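PDB 3D2Y: N-acetylmuramoyl-L-alanine amidase AmiD from Escherichia coli, which hydrolyses the amide link between N-acetylmuramoyl residues and L-amino acids in cell-wall glycopeptides, using one catalytic zinc ion per subunit. Local coordinates for residues S55-P60 with P70-L75; K117-F122 with R158-G163; K144-V149 with E256-D261; E222-I227 with N240-A245. One frame throughout, in Å; residues are numbered along the deposited sequence. Where two conformers were deposited one is given.

Contact 1 of 4, residues S55-P60 with P70-L75; sequences SHYLVP and PRIWQL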
loop_
_atom_site.group_PDB
_atom_site.type_symbol
_atom_site.label_atom_id
_atom_site.label_comp_id
_atom_site.label_asym_id
_atom_site.label_seq_id
_atom_site.Cartn_x
_atom_site.Cartn_y
_atom_site.Cartn_z
ATOM N N SER A 55 11.614 7.111 4.551
ATOM C CA SER A 55 10.538 6.185 4.927
ATOM C C SER A 55 10.731 5.847 6.390
ATOM O O SER A 55 11.822 6.064 6.948
ATOM C CB SER A 55 10.566 4.910 4.075
ATOM O OG SER A 55 11.808 4.229 4.245
ATOM N N HIS A 56 9.697 5.294 7.020
ATOM C CA HIS A 56 9.817 4.887 8.431
ATOM C C HIS A 56 10.659 3.652 8.620
ATOM O O HIS A 56 11.453 3.592 9.550
ATOM C CB HIS A 56 8.464 4.675 9.060
ATOM C CG HIS A 56 7.594 5.883 9.015
ATOM N ND1 HIS A 56 6.734 6.163 7.965
ATOM C CD2 HIS A 56 7.447 6.895 9.907
ATOM C CE1 HIS A 56 6.106 7.298 8.213
ATOM N NE2 HIS A 56 6.520 7.765 9.385
ATOM N N TYR A 57 10.517 2.683 7.707
ATOM C CA TYR A 57 11.302 1.461 7.775
ATOM C C TYR A 57 11.987 1.123 6.441
ATOM O O TYR A 57 11.509 1.454 5.343
ATOM C CB TYR A 57 10.417 0.304 8.248
ATOM C CG TYR A 57 9.747 0.536 9.572
ATOM C CD1 TYR A 57 10.414 0.226 10.759
ATOM C CD2 TYR A 57 8.460 1.048 9.643
ATOM C CE1 TYR A 57 9.810 0.428 11.990
ATOM C CE2 TYR A 57 7.831 1.271 10.883
ATOM C CZ TYR A 57 8.538 0.951 12.045
ATOM O OH TYR A 57 8.037 1.102 13.301
ATOM N N LEU A 58 13.159 0.536 6.570
ATOM C CA LEU A 58 13.893 -0.017 5.441
ATOM C C LEU A 58 14.269 -1.488 5.739
ATOM O O LEU A 58 15.020 -1.769 6.706
ATOM C CB LEU A 58 15.147 0.831 5.140
ATOM C CG LEU A 58 16.142 0.352 4.055
ATOM C CD1 LEU A 58 15.516 0.277 2.635
ATOM C CD2 LEU A 58 17.343 1.294 4.029
ATOM N N VAL A 59 13.730 -2.410 4.929
ATOM C CA VAL A 59 13.955 -3.847 5.113
ATOM C C VAL A 59 14.981 -4.341 4.073
ATOM O O VAL A 59 14.708 -4.250 2.882
ATOM C CB VAL A 59 12.650 -4.684 4.975
ATOM C CG1 VAL A 59 12.928 -6.147 5.454
ATOM C CG2 VAL A 59 11.489 -4.033 5.840
ATOM N N PRO A 60 16.158 -4.856 4.519
ATOM C CA PRO A 60 17.082 -5.394 3.504
ATOM C C PRO A 60 16.445 -6.568 2.723
ATOM O O PRO A 60 15.486 -7.179 3.175
ATOM C CB PRO A 60 18.279 -5.894 4.344
ATOM C CG PRO A 60 18.186 -5.242 5.635
ATOM C CD PRO A 60 16.699 -5.033 5.878
ATOM N N PRO A 70 15.323 -11.160 12.446
ATOM C CA PRO A 70 15.789 -10.287 11.362
ATOM C C PRO A 70 15.861 -8.840 11.838
ATOM O O PRO A 70 14.990 -8.395 12.586
ATOM C CB PRO A 70 14.684 -10.419 10.302
ATOM C CG PRO A 70 13.437 -10.776 11.117
ATOM C CD PRO A 70 13.996 -11.729 12.150
ATOM N N ARG A 71 16.901 -8.127 11.429
ATOM C CA ARG A 71 17.061 -6.722 11.787
ATOM C C ARG A 71 16.525 -5.855 10.649
ATOM O O ARG A 71 16.868 -6.032 9.488
ATOM C CB ARG A 71 18.527 -6.377 12.123
ATOM C CG ARG A 71 18.842 -4.895 12.339
ATOM C CD ARG A 71 20.272 -4.652 12.762
ATOM N NE ARG A 71 20.540 -5.094 14.142
ATOM C CZ ARG A 71 21.703 -4.956 14.779
ATOM N NH1 ARG A 71 22.765 -4.418 14.178
ATOM N NH2 ARG A 71 21.826 -5.393 16.021
ATOM N N ILE A 72 15.667 -4.917 11.026
ATOM C CA ILE A 72 15.067 -3.948 10.109
ATOM C C ILE A 72 15.464 -2.535 10.574
ATOM O O ILE A 72 15.573 -2.295 11.775
ATOM C CB ILE A 72 13.504 -4.097 10.147
ATOM C CG1 ILE A 72 13.062 -5.473 9.631
ATOM C CG2 ILE A 72 12.802 -2.987 9.358
ATOM C CD1 ILE A 72 11.573 -5.793 9.941
ATOM N N TRP A 73 15.675 -1.608 9.631
ATOM C CA TRP A 73 16.137 -0.256 9.960
ATOM C C TRP A 73 14.938 0.667 10.102
ATOM O O TRP A 73 14.057 0.632 9.258
ATOM C CB TRP A 73 17.122 0.255 8.892
ATOM C CG TRP A 73 18.564 -0.095 9.221
ATOM C CD1 TRP A 73 19.514 0.762 9.666
ATOM C CD2 TRP A 73 19.175 -1.384 9.155
ATOM N NE1 TRP A 73 20.702 0.103 9.854
ATOM C CE2 TRP A 73 20.526 -1.218 9.541
ATOM C CE3 TRP A 73 18.726 -2.661 8.770
ATOM C CZ2 TRP A 73 21.430 -2.290 9.607
ATOM C CZ3 TRP A 73 19.631 -3.736 8.828
ATOM C CH2 TRP A 73 20.977 -3.536 9.241
ATOM N N GLN A 74 14.862 1.397 11.218
ATOM C CA GLN A 74 13.819 2.429 11.390
ATOM C C GLN A 74 14.477 3.788 11.290
ATOM O O GLN A 74 15.455 4.080 11.992
ATOM C CB GLN A 74 12.956 2.246 12.662
ATOM C CG GLN A 74 11.920 3.407 12.868
ATOM C CD GLN A 74 11.013 3.284 14.060
ATOM O OE1 GLN A 74 9.971 3.969 14.128
ATOM N NE2 GLN A 74 11.372 2.446 15.004
ATOM N N LEU A 75 13.972 4.604 10.371
ATOM C CA LEU A 75 14.614 5.845 10.006
ATOM C C LEU A 75 13.878 7.058 10.541
ATOM O O LEU A 75 14.451 8.129 10.632
ATOM C CB LEU A 75 14.726 5.946 8.474
ATOM C CG LEU A 75 15.438 4.812 7.744
ATOM C CD1 LEU A 75 15.382 5.051 6.260
ATOM C CD2 LEU A 75 16.926 4.675 8.190
#
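The Tyr57 ring runs alongside the aliphatic part of Gln74, both pointing the same way; Tyr57 CE1 lies 3.7 Å from Gln74 CB, and the tyrosine's own CG is anti to its carbonyl carbon (chi1 -57°). Leu133 and Ile137 of helix 124-141 touch the tyrosine side chain, and its OH is hydrogen-bonded to Glu78. The Trp73 indole has Leu58 O at its edge, while Pro60 crosses it at about a right angle, CG 3.8 Å from CZ3. Tyr57 and Trp73 sit on an antiparallel ladder at the edge of the mixed amidase sheet, where strand 73-74 is outermost. Leu58 and Trp73 form the hydrogen-bonded pair: Leu58 N reaches Trp73 O at 2.8 Å, and Trp73 N returns to Leu58 O at 3.0 Å, both donors in the carbonyl plane. An alanine at Tyr57 removes ring and OH, which would probably loosen packing against Gln74 and helix 124-141 and cost Glu78 this bond. Leu75 N donates to His56 O at 2.8 Å, above the carbonyl plane.

Contact 2 of 4, residues K117-F122 with R158-G163; sequences KYFAPF and RKDDPG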
loop_
_atom_site.group_PDB
_atom_site.type_symbol
_atom_site.label_atom_id
_atom_site.label_comp_id
_atom_site.label_asym_id
_atom_site.label_seq_id
_atom_site.Cartn_x
_atom_site.Cartn_y
_atom_site.Cartn_z
ATOM N N LYS A 117 9.395 -5.002 -19.666
ATOM C CA LYS A 117 9.621 -4.594 -18.291
ATOM C C LYS A 117 9.500 -5.845 -17.397
ATOM O O LYS A 117 8.412 -6.423 -17.277
ATOM C CB LYS A 117 8.594 -3.528 -17.918
ATOM C CG LYS A 117 9.158 -2.414 -17.096
ATOM C CD LYS A 117 8.076 -1.570 -16.445
ATOM C CE LYS A 117 8.141 -0.128 -16.926
ATOM N NZ LYS A 117 7.594 0.855 -15.942
ATOM N N TYR A 118 10.630 -6.288 -16.823
ATOM C CA TYR A 118 10.681 -7.507 -16.014
ATOM C C TYR A 118 10.898 -7.054 -14.582
ATOM O O TYR A 118 11.774 -6.225 -14.331
ATOM C CB TYR A 118 11.848 -8.425 -16.422
ATOM C CG TYR A 118 11.602 -9.429 -17.553
ATOM C CD1 TYR A 118 11.044 -10.693 -17.305
ATOM C CD2 TYR A 118 11.975 -9.128 -18.867
ATOM C CE1 TYR A 118 10.838 -11.624 -18.359
ATOM C CE2 TYR A 118 11.779 -10.039 -19.916
ATOM C CZ TYR A 118 11.213 -11.282 -19.664
ATOM O OH TYR A 118 11.031 -12.158 -20.733
ATOM N N PHE A 119 10.111 -7.580 -13.644
ATOM C CA PHE A 119 10.249 -7.208 -12.233
ATOM C C PHE A 119 11.099 -8.255 -11.495
ATOM O O PHE A 119 11.288 -9.336 -12.015
ATOM C CB PHE A 119 8.869 -7.063 -11.580
ATOM C CG PHE A 119 8.145 -5.789 -11.946
ATOM C CD1 PHE A 119 8.193 -4.670 -11.116
ATOM C CD2 PHE A 119 7.364 -5.714 -13.101
ATOM C CE1 PHE A 119 7.495 -3.492 -11.430
ATOM C CE2 PHE A 119 6.687 -4.543 -13.436
ATOM C CZ PHE A 119 6.710 -3.445 -12.597
ATOM N N ALA A 120 11.580 -7.935 -10.291
ATOM C CA ALA A 120 12.483 -8.817 -9.517
ATOM C C ALA A 120 11.698 -9.523 -8.419
ATOM O O ALA A 120 10.925 -8.881 -7.724
ATOM C CB ALA A 120 13.555 -7.978 -8.885
ATOM N N PRO A 121 11.877 -10.844 -8.259
ATOM C CA PRO A 121 11.177 -11.555 -7.188
ATOM C C PRO A 121 11.586 -11.065 -5.793
ATOM O O PRO A 121 12.715 -10.625 -5.593
ATOM C CB PRO A 121 11.624 -13.018 -7.410
ATOM C CG PRO A 121 11.995 -13.066 -8.866
ATOM C CD PRO A 121 12.680 -11.760 -9.094
ATOM N N PHE A 122 10.671 -11.141 -4.830
ATOM C CA PHE A 122 11.022 -10.798 -3.452
ATOM C C PHE A 122 11.599 -11.991 -2.684
ATOM O O PHE A 122 10.981 -13.087 -2.607
ATOM C CB PHE A 122 9.797 -10.234 -2.741
ATOM C CG PHE A 122 9.385 -8.855 -3.253
ATOM C CD1 PHE A 122 8.645 -8.730 -4.431
ATOM C CD2 PHE A 122 9.803 -7.703 -2.595
ATOM C CE1 PHE A 122 8.254 -7.465 -4.954
ATOM C CE2 PHE A 122 9.453 -6.436 -3.107
ATOM C CZ PHE A 122 8.671 -6.333 -4.304
ATOM N N ARG A 158 2.323 7.696 -11.391
ATOM C CA ARG A 158 3.735 8.023 -11.131
ATOM C C ARG A 158 4.582 6.833 -10.769
ATOM O O ARG A 158 5.807 6.870 -10.956
ATOM C CB ARG A 158 3.876 9.057 -9.997
ATOM C CG ARG A 158 3.248 10.436 -10.323
ATOM C CD ARG A 158 3.614 11.509 -9.272
ATOM N NE ARG A 158 3.239 11.145 -7.894
ATOM C CZ ARG A 158 4.120 10.720 -6.984
ATOM N NH1 ARG A 158 5.397 10.648 -7.302
ATOM N NH2 ARG A 158 3.739 10.398 -5.743
ATOM N N LYS A 159 3.955 5.824 -10.151
ATOM C CA LYS A 159 4.711 4.715 -9.512
ATOM C C LYS A 159 4.130 3.340 -9.835
ATOM O O LYS A 159 2.922 3.197 -10.051
ATOM C CB LYS A 159 4.735 4.895 -7.992
ATOM C CG LYS A 159 5.348 6.188 -7.521
ATOM C CD LYS A 159 6.862 6.228 -7.717
ATOM C CE LYS A 159 7.373 7.617 -7.441
ATOM N NZ LYS A 159 8.890 7.518 -7.297
ATOM N N ASP A 160 5.012 2.343 -9.829
ATOM C CA ASP A 160 4.634 0.933 -9.981
ATOM C C ASP A 160 4.832 0.106 -8.712
ATOM O O ASP A 160 4.334 -1.033 -8.616
ATOM C CB ASP A 160 5.512 0.315 -11.090
ATOM C CG ASP A 160 5.044 0.690 -12.482
ATOM O OD1 ASP A 160 3.958 1.265 -12.598
ATOM O OD2 ASP A 160 5.772 0.426 -13.465
ATOM N N ASP A 161 5.633 0.630 -7.780
ATOM C CA ASP A 161 6.070 -0.149 -6.627
ATOM C C ASP A 161 4.976 -0.496 -5.627
ATOM O O ASP A 161 4.022 0.295 -5.463
ATOM C CB ASP A 161 7.341 0.458 -5.983
ATOM C CG ASP A 161 7.111 1.826 -5.355
ATOM O OD1 ASP A 161 7.340 1.932 -4.127
ATOM O OD2 ASP A 161 6.686 2.772 -6.069
ATOM N N PRO A 162 5.067 -1.701 -4.988
ATOM C CA PRO A 162 6.126 -2.722 -5.122
ATOM C C PRO A 162 5.973 -3.737 -6.255
ATOM O O PRO A 162 6.732 -4.691 -6.294
ATOM C CB PRO A 162 6.051 -3.467 -3.787
ATOM C CG PRO A 162 4.579 -3.439 -3.487
ATOM C CD PRO A 162 4.055 -2.122 -4.011
ATOM N N GLY A 163 4.990 -3.549 -7.137
ATOM C CA GLY A 163 4.957 -4.301 -8.378
ATOM C C GLY A 163 4.258 -5.645 -8.333
ATOM O O GLY A 163 3.850 -6.141 -7.264
HETATM O O HOH W 1 4.995 0.830 -16.000
#
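The backbones of 117-122 and 158-163 stay apart, their closest CA atoms, those of Phe119 and Gly163, lying 7.2 Å from each other, so side chains span the gap. The first segment leaves the two-stranded antiparallel hairpin of strands 110-113 and 116-119; the second is the zinc-site loop of the amidase domain, which carries the metal ligand Asp161 and the transition-state stabiliser Lys159. Lys117, bent at chi3 (-119°), meets Asp160 tip to tip in a salt bridge, NZ to OD2 3.1 Å, nearly along the C-O axis. A water bridges the pair, accepting from Lys117 NZ at 2.6 Å and donating to Asp160 OD2. The other oxygen of this carboxylate, OD1, forms a salt bridge with Arg225, so both oxygens of Asp160 have a cationic partner, which would probably favour its ionised form. Phe119 crosses Asp160 at about a right angle with OD2 at its ring edge, and its CE1 lies 4.1 Å from Gly163 CA. A side chain at Gly163 would collide with this ring, and the backbone angles there also call for glycine. The peptide bond before Pro162 is cis. Phe122, with CG anti to its carbonyl carbon, crosses this proline obliquely, its CZ 3.9 Å from Pro162 CB, while Pro162 O lies in the plane of the ring at its edge, 3.2 Å from CZ.

Contact 3 of 4, residues K144-V149 with E256-D261; sequences KPENVV and EKYGQD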
loop_
_atom_site.group_PDB
_atom_site.type_symbol
_atom_site.label_atom_id
_atom_site.label_comp_id
_atom_site.label_asym_id
_atom_site.label_seq_id
_atom_site.Cartn_x
_atom_site.Cartn_y
_atom_site.Cartn_z
ATOM N N LYS A 144 -7.150 -0.822 8.831
ATOM C CA LYS A 144 -8.137 -1.713 8.189
ATOM C C LYS A 144 -7.439 -2.372 7.021
ATOM O O LYS A 144 -6.522 -1.754 6.477
ATOM C CB LYS A 144 -9.330 -0.922 7.658
ATOM C CG LYS A 144 -10.215 -0.411 8.782
ATOM C CD LYS A 144 -11.462 0.256 8.266
ATOM C CE LYS A 144 -11.180 1.694 7.831
ATOM N NZ LYS A 144 -12.379 2.584 8.062
ATOM N N PRO A 145 -7.837 -3.632 6.665
ATOM C CA PRO A 145 -7.109 -4.356 5.629
ATOM C C PRO A 145 -6.953 -3.561 4.302
ATOM O O PRO A 145 -5.884 -3.588 3.691
ATOM C CB PRO A 145 -7.931 -5.635 5.444
ATOM C CG PRO A 145 -8.639 -5.842 6.756
ATOM C CD PRO A 145 -8.950 -4.432 7.218
ATOM N N GLU A 146 -8.014 -2.904 3.848
ATOM C CA GLU A 146 -7.969 -2.165 2.559
ATOM C C GLU A 146 -6.988 -0.973 2.564
ATOM O O GLU A 146 -6.665 -0.421 1.515
ATOM C CB GLU A 146 -9.369 -1.722 2.100
ATOM C CG GLU A 146 -9.961 -0.632 2.943
ATOM C CD GLU A 146 -10.735 -1.121 4.170
ATOM O OE1 GLU A 146 -10.610 -2.277 4.617
ATOM O OE2 GLU A 146 -11.475 -0.295 4.729
ATOM N N ASN A 147 -6.494 -0.611 3.742
ATOM C CA ASN A 147 -5.552 0.494 3.850
ATOM C C ASN A 147 -4.091 0.034 3.983
ATOM O O ASN A 147 -3.200 0.809 4.334
ATOM C CB ASN A 147 -6.029 1.435 4.972
ATOM C CG ASN A 147 -7.320 2.145 4.595
ATOM O OD1 ASN A 147 -7.515 2.495 3.448
ATOM N ND2 ASN A 147 -8.204 2.346 5.560
ATOM N N VAL A 148 -3.840 -1.235 3.663
ATOM C CA VAL A 148 -2.465 -1.690 3.407
ATOM C C VAL A 148 -2.270 -1.674 1.872
ATOM O O VAL A 148 -2.890 -2.452 1.159
ATOM C CB VAL A 148 -2.230 -3.137 3.973
ATOM C CG1 VAL A 148 -0.762 -3.490 3.839
ATOM C CG2 VAL A 148 -2.711 -3.217 5.430
ATOM N N VAL A 149 -1.460 -0.756 1.360
ATOM C CA VAL A 149 -1.516 -0.448 -0.075
ATOM C C VAL A 149 -0.136 -0.398 -0.653
ATOM O O VAL A 149 0.887 -0.275 0.077
ATOM C CB VAL A 149 -2.201 0.930 -0.363
ATOM C CG1 VAL A 149 -3.718 0.890 0.012
ATOM C CG2 VAL A 149 -1.438 2.100 0.401
ATOM N N GLU A 256 -17.697 -5.170 -2.060
ATOM C CA GLU A 256 -18.615 -5.897 -1.210
ATOM C C GLU A 256 -18.060 -6.210 0.197
ATOM O O GLU A 256 -18.731 -6.018 1.222
ATOM C CB GLU A 256 -19.024 -7.177 -1.953
ATOM C CG GLU A 256 -19.902 -8.074 -1.145
ATOM C CD GLU A 256 -20.315 -9.275 -1.927
ATOM O OE1 GLU A 256 -21.385 -9.221 -2.523
ATOM O OE2 GLU A 256 -19.542 -10.263 -1.986
ATOM N N LYS A 257 -16.827 -6.696 0.247
ATOM C CA LYS A 257 -16.207 -7.098 1.503
ATOM C C LYS A 257 -15.679 -5.949 2.387
ATOM O O LYS A 257 -15.824 -5.994 3.619
ATOM C CB LYS A 257 -15.117 -8.128 1.209
ATOM C CG LYS A 257 -14.540 -8.848 2.443
ATOM C CD LYS A 257 -13.523 -9.904 2.024
ATOM C CE LYS A 257 -12.831 -10.507 3.252
ATOM N NZ LYS A 257 -11.695 -11.440 2.910
ATOM N N TYR A 258 -15.106 -4.917 1.773
ATOM C CA TYR A 258 -14.406 -3.862 2.528
ATOM C C TYR A 258 -15.054 -2.481 2.426
ATOM O O TYR A 258 -14.689 -1.547 3.162
ATOM C CB TYR A 258 -12.963 -3.766 2.056
ATOM C CG TYR A 258 -12.201 -5.039 2.249
ATOM C CD1 TYR A 258 -11.710 -5.393 3.510
ATOM C CD2 TYR A 258 -11.967 -5.903 1.170
ATOM C CE1 TYR A 258 -11.011 -6.602 3.714
ATOM C CE2 TYR A 258 -11.277 -7.081 1.344
ATOM C CZ TYR A 258 -10.804 -7.438 2.623
ATOM O OH TYR A 258 -10.073 -8.585 2.801
ATOM N N GLY A 259 -15.995 -2.329 1.487
ATOM C CA GLY A 259 -16.655 -1.057 1.311
ATOM C C GLY A 259 -15.734 0.041 0.806
ATOM O O GLY A 259 -14.672 -0.230 0.202
ATOM N N GLN A 260 -16.154 1.282 1.069
ATOM C CA GLN A 260 -15.537 2.474 0.472
ATOM C C GLN A 260 -15.163 3.560 1.496
ATOM O O GLN A 260 -14.498 4.545 1.151
ATOM C CB GLN A 260 -16.460 3.048 -0.629
ATOM C CG GLN A 260 -17.799 3.468 -0.138
ATOM C CD GLN A 260 -18.734 3.803 -1.273
ATOM O OE1 GLN A 260 -18.512 4.758 -2.019
ATOM N NE2 GLN A 260 -19.771 3.009 -1.423
ATOM N N ASP A 261 -15.573 3.335 2.742
ATOM C CA ASP A 261 -15.573 4.334 3.826
ATOM C C ASP A 261 -16.532 5.523 3.572
ATOM O O ASP A 261 -17.683 5.544 4.051
ATOM C CB ASP A 261 -14.135 4.747 4.205
ATOM C CG ASP A 261 -13.346 3.582 4.802
ATOM O OD1 ASP A 261 -13.963 2.805 5.572
ATOM O OD2 ASP A 261 -12.136 3.414 4.494
ATOM O OXT ASP A 261 -16.206 6.486 2.868
#
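The C-terminal end of helix 245-258 and the chain terminus beyond it meet the short 3-10 turn that leads into strand 148-150, one of the two outermost strands of the amidase sheet. Tyr258 sets its ring against that turn: CE1 lies 3.7 Å from Pro145 CB, the side chains crossing at about a right angle. Glu146 slides past it in the opposite direction, CG in the crowded position between backbone N and carbonyl carbon (chi1 70°); this torsion and the bend at chi2 bring Glu146 OE1 to 3.5 Å from Tyr258 CD1. Gly259 leaves the helix with positive phi, and Asp261 reaches Lys144 tip to tip. Lys144 NZ meets Asp261 OD1 at 3.0 Å in a salt bridge, from above the carboxylate plane. Asp261 OD2 lies 3.8 Å from Glu146 OE2, a like-charge approach. Arg91, salt-bridged to Asp261 and in a long, weak ion pair with Glu146, is likely to offset that repulsion together with Lys144, so the charge balance probably rests on both cations.

Contact 4 of 4, residues E222-I227 with N240-A245; sequences EQRRVI and NGEADA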
loop_
_atom_site.group_PDB
_atom_site.type_symbol
_atom_site.label_atom_id
_atom_site.label_comp_id
_atom_site.label_asym_id
_atom_site.label_seq_id
_atom_site.Cartn_x
_atom_site.Cartn_y
_atom_site.Cartn_z
ATOM N N GLU A 222 -3.723 7.233 -19.233
ATOM C CA GLU A 222 -3.889 7.501 -17.813
ATOM C C GLU A 222 -4.905 6.518 -17.199
ATOM O O GLU A 222 -4.755 6.099 -16.050
ATOM C CB GLU A 222 -4.311 8.954 -17.601
ATOM C CG GLU A 222 -3.241 9.963 -18.062
ATOM C CD GLU A 222 -3.714 11.402 -18.090
ATOM O OE1 GLU A 222 -4.936 11.638 -18.008
ATOM O OE2 GLU A 222 -2.838 12.296 -18.184
ATOM N N GLN A 223 -5.902 6.121 -17.994
ATOM C CA GLN A 223 -6.943 5.181 -17.547
ATOM C C GLN A 223 -6.328 3.797 -17.427
ATOM O O GLN A 223 -6.651 3.055 -16.508
ATOM C CB GLN A 223 -8.139 5.162 -18.529
ATOM C CG GLN A 223 -9.008 6.433 -18.546
ATOM C CD GLN A 223 -10.102 6.417 -19.629
ATOM O OE1 GLN A 223 -10.444 5.372 -20.170
ATOM N NE2 GLN A 223 -10.644 7.591 -19.949
ATOM N N ARG A 224 -5.409 3.476 -18.352
ATOM C CA ARG A 224 -4.602 2.239 -18.311
ATOM C C ARG A 224 -3.703 2.143 -17.062
ATOM O O ARG A 224 -3.635 1.094 -16.442
ATOM C CB ARG A 224 -3.760 2.057 -19.587
ATOM C CG ARG A 224 -4.524 1.521 -20.779
ATOM C CD ARG A 224 -3.589 0.956 -21.867
ATOM N NE ARG A 224 -2.704 1.969 -22.438
ATOM C CZ ARG A 224 -3.044 2.826 -23.404
ATOM N NH1 ARG A 224 -4.265 2.829 -23.930
ATOM N NH2 ARG A 224 -2.145 3.697 -23.845
ATOM N N ARG A 225 -3.028 3.227 -16.690
ATOM C CA ARG A 225 -2.182 3.206 -15.515
ATOM C C ARG A 225 -3.003 2.903 -14.256
ATOM O O ARG A 225 -2.550 2.154 -13.389
ATOM C CB ARG A 225 -1.379 4.515 -15.390
ATOM C CG ARG A 225 -0.228 4.658 -16.409
ATOM C CD ARG A 225 1.197 4.533 -15.808
ATOM N NE ARG A 225 1.239 3.879 -14.486
ATOM C CZ ARG A 225 2.284 3.817 -13.653
ATOM N NH1 ARG A 225 3.457 4.376 -13.950
ATOM N NH2 ARG A 225 2.125 3.198 -12.484
ATOM N N VAL A 226 -4.219 3.441 -14.161
ATOM C CA VAL A 226 -5.040 3.160 -12.963
ATOM C C VAL A 226 -5.373 1.657 -12.918
ATOM O O VAL A 226 -5.236 1.011 -11.882
ATOM C CB VAL A 226 -6.297 4.025 -12.910
ATOM C CG1 VAL A 226 -7.182 3.624 -11.732
ATOM C CG2 VAL A 226 -5.914 5.491 -12.776
ATOM N N ILE A 227 -5.769 1.098 -14.062
ATOM C CA ILE A 227 -6.284 -0.263 -14.088
ATOM C C ILE A 227 -5.099 -1.190 -13.870
ATOM O O ILE A 227 -5.181 -2.176 -13.131
ATOM C CB ILE A 227 -7.019 -0.561 -15.414
ATOM C CG1 ILE A 227 -8.394 0.164 -15.451
ATOM C CG2 ILE A 227 -7.272 -2.048 -15.525
ATOM C CD1 ILE A 227 -9.065 0.355 -16.870
ATOM N N ASN A 240 -1.943 -5.451 -17.960
ATOM C CA ASN A 240 -1.845 -4.590 -19.141
ATOM C C ASN A 240 -2.763 -3.365 -19.132
ATOM O O ASN A 240 -2.660 -2.517 -20.011
ATOM C CB ASN A 240 -2.026 -5.401 -20.449
ATOM C CG ASN A 240 -3.438 -5.916 -20.641
ATOM O OD1 ASN A 240 -4.287 -5.833 -19.730
ATOM N ND2 ASN A 240 -3.722 -6.420 -21.849
ATOM N N GLY A 241 -3.644 -3.272 -18.136
ATOM C CA GLY A 241 -4.425 -2.066 -17.936
ATOM C C GLY A 241 -5.684 -1.992 -18.763
ATOM O O GLY A 241 -6.264 -0.918 -18.891
ATOM N N GLU A 242 -6.062 -3.140 -19.345
ATOM C CA GLU A 242 -7.333 -3.342 -20.082
ATOM C C GLU A 242 -8.443 -3.921 -19.201
ATOM O O GLU A 242 -8.259 -4.910 -18.470
ATOM C CB GLU A 242 -7.097 -4.257 -21.291
ATOM C CG GLU A 242 -6.100 -3.697 -22.306
ATOM C CD GLU A 242 -6.585 -2.437 -23.032
ATOM O OE1 GLU A 242 -5.732 -1.737 -23.616
ATOM O OE2 GLU A 242 -7.807 -2.148 -23.044
ATOM N N ALA A 243 -9.606 -3.310 -19.283
ATOM C CA ALA A 243 -10.719 -3.707 -18.459
ATOM C C ALA A 243 -11.273 -5.037 -18.923
ATOM O O ALA A 243 -11.688 -5.171 -20.089
ATOM C CB ALA A 243 -11.792 -2.642 -18.508
ATOM N N ASP A 244 -11.269 -6.026 -18.032
ATOM C CA ASP A 244 -11.900 -7.317 -18.358
ATOM C C ASP A 244 -12.793 -7.789 -17.217
ATOM O O ASP A 244 -12.902 -7.118 -16.185
ATOM C CB ASP A 244 -10.857 -8.391 -18.782
ATOM C CG ASP A 244 -9.823 -8.723 -17.695
ATOM O OD1 ASP A 244 -9.984 -8.366 -16.508
ATOM O OD2 ASP A 244 -8.808 -9.391 -18.047
ATOM N N ALA A 245 -13.427 -8.934 -17.407
ATOM C CA ALA A 245 -14.463 -9.421 -16.497
ATOM C C ALA A 245 -13.862 -9.839 -15.161
ATOM O O ALA A 245 -14.474 -9.603 -14.118
ATOM C CB ALA A 245 -15.230 -10.574 -17.121
#
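On helix 220-234, Ile227 CB lies 3.6 Å from Gly241 O. Its CG2, anti to the backbone N, lies 3.6 Å from the carbonyl carbon of Gly241, while CG1 takes the place beside the backbone N (chi1 -73°) and runs past that oxygen. CD1 at the tip stays 3.7 Å from Gly241 O and comes within 4.4 Å of Ala243 CB. The isoleucine is thus spread over one peptide group, and Leu203 of helix 200-210 touches both it and Ala243. An alanine at Ile227 removes CG1, CG2 and CD1 and would probably weaken the packing over the Gly241 peptide and against Ala243 and Leu203. One turn back on the helix, Arg224 lays its CG 3.5 Å from Gly241 O, and its chain bends at chi3 to run beside Glu242. The contact joins two consecutive helices: the loop makes an Asx turn, Asn240 OD1 accepting from Glu242 N at 3.2 Å, and Asp244 then N-caps helix 245-258. Gln231 of helix 220-234 holds this loop, OE1 accepting from Gly241 N and NE2 donating to Glu242 O. Gly241 has positive phi, and a CB there would clash with Arg224 O, which is consistent with glycine here. Arg224 NH1 and Glu242 OE1 are 4.8 Å apart; any attraction would probably be modest, and between these two segments the contact is mainly carbon against backbone.

In the fold
Contacts 1 and 3 reach the same sheet at its two outermost strands, their centres 26 Å apart on opposite sides of the chain's centre. Contact 2 lies at the catalytic site: its loop holds zinc ligand Asp161 and Lys159, both touching the bound peptide. In contact 1, the Ser55 side chain is about 3 Å from that of the proton acceptor Glu104. Contacts 3 and 4 lie away from the annotated sites, at either end of helix 245-258. Contact 4 nevertheless touches contact 2, their centres 17 Å apart: Arg225 NH2 is 2.7 Å from Asp160 OD1 and 2.6 Å from Lys159 O, tying helix 220-234 to the zinc-site loop.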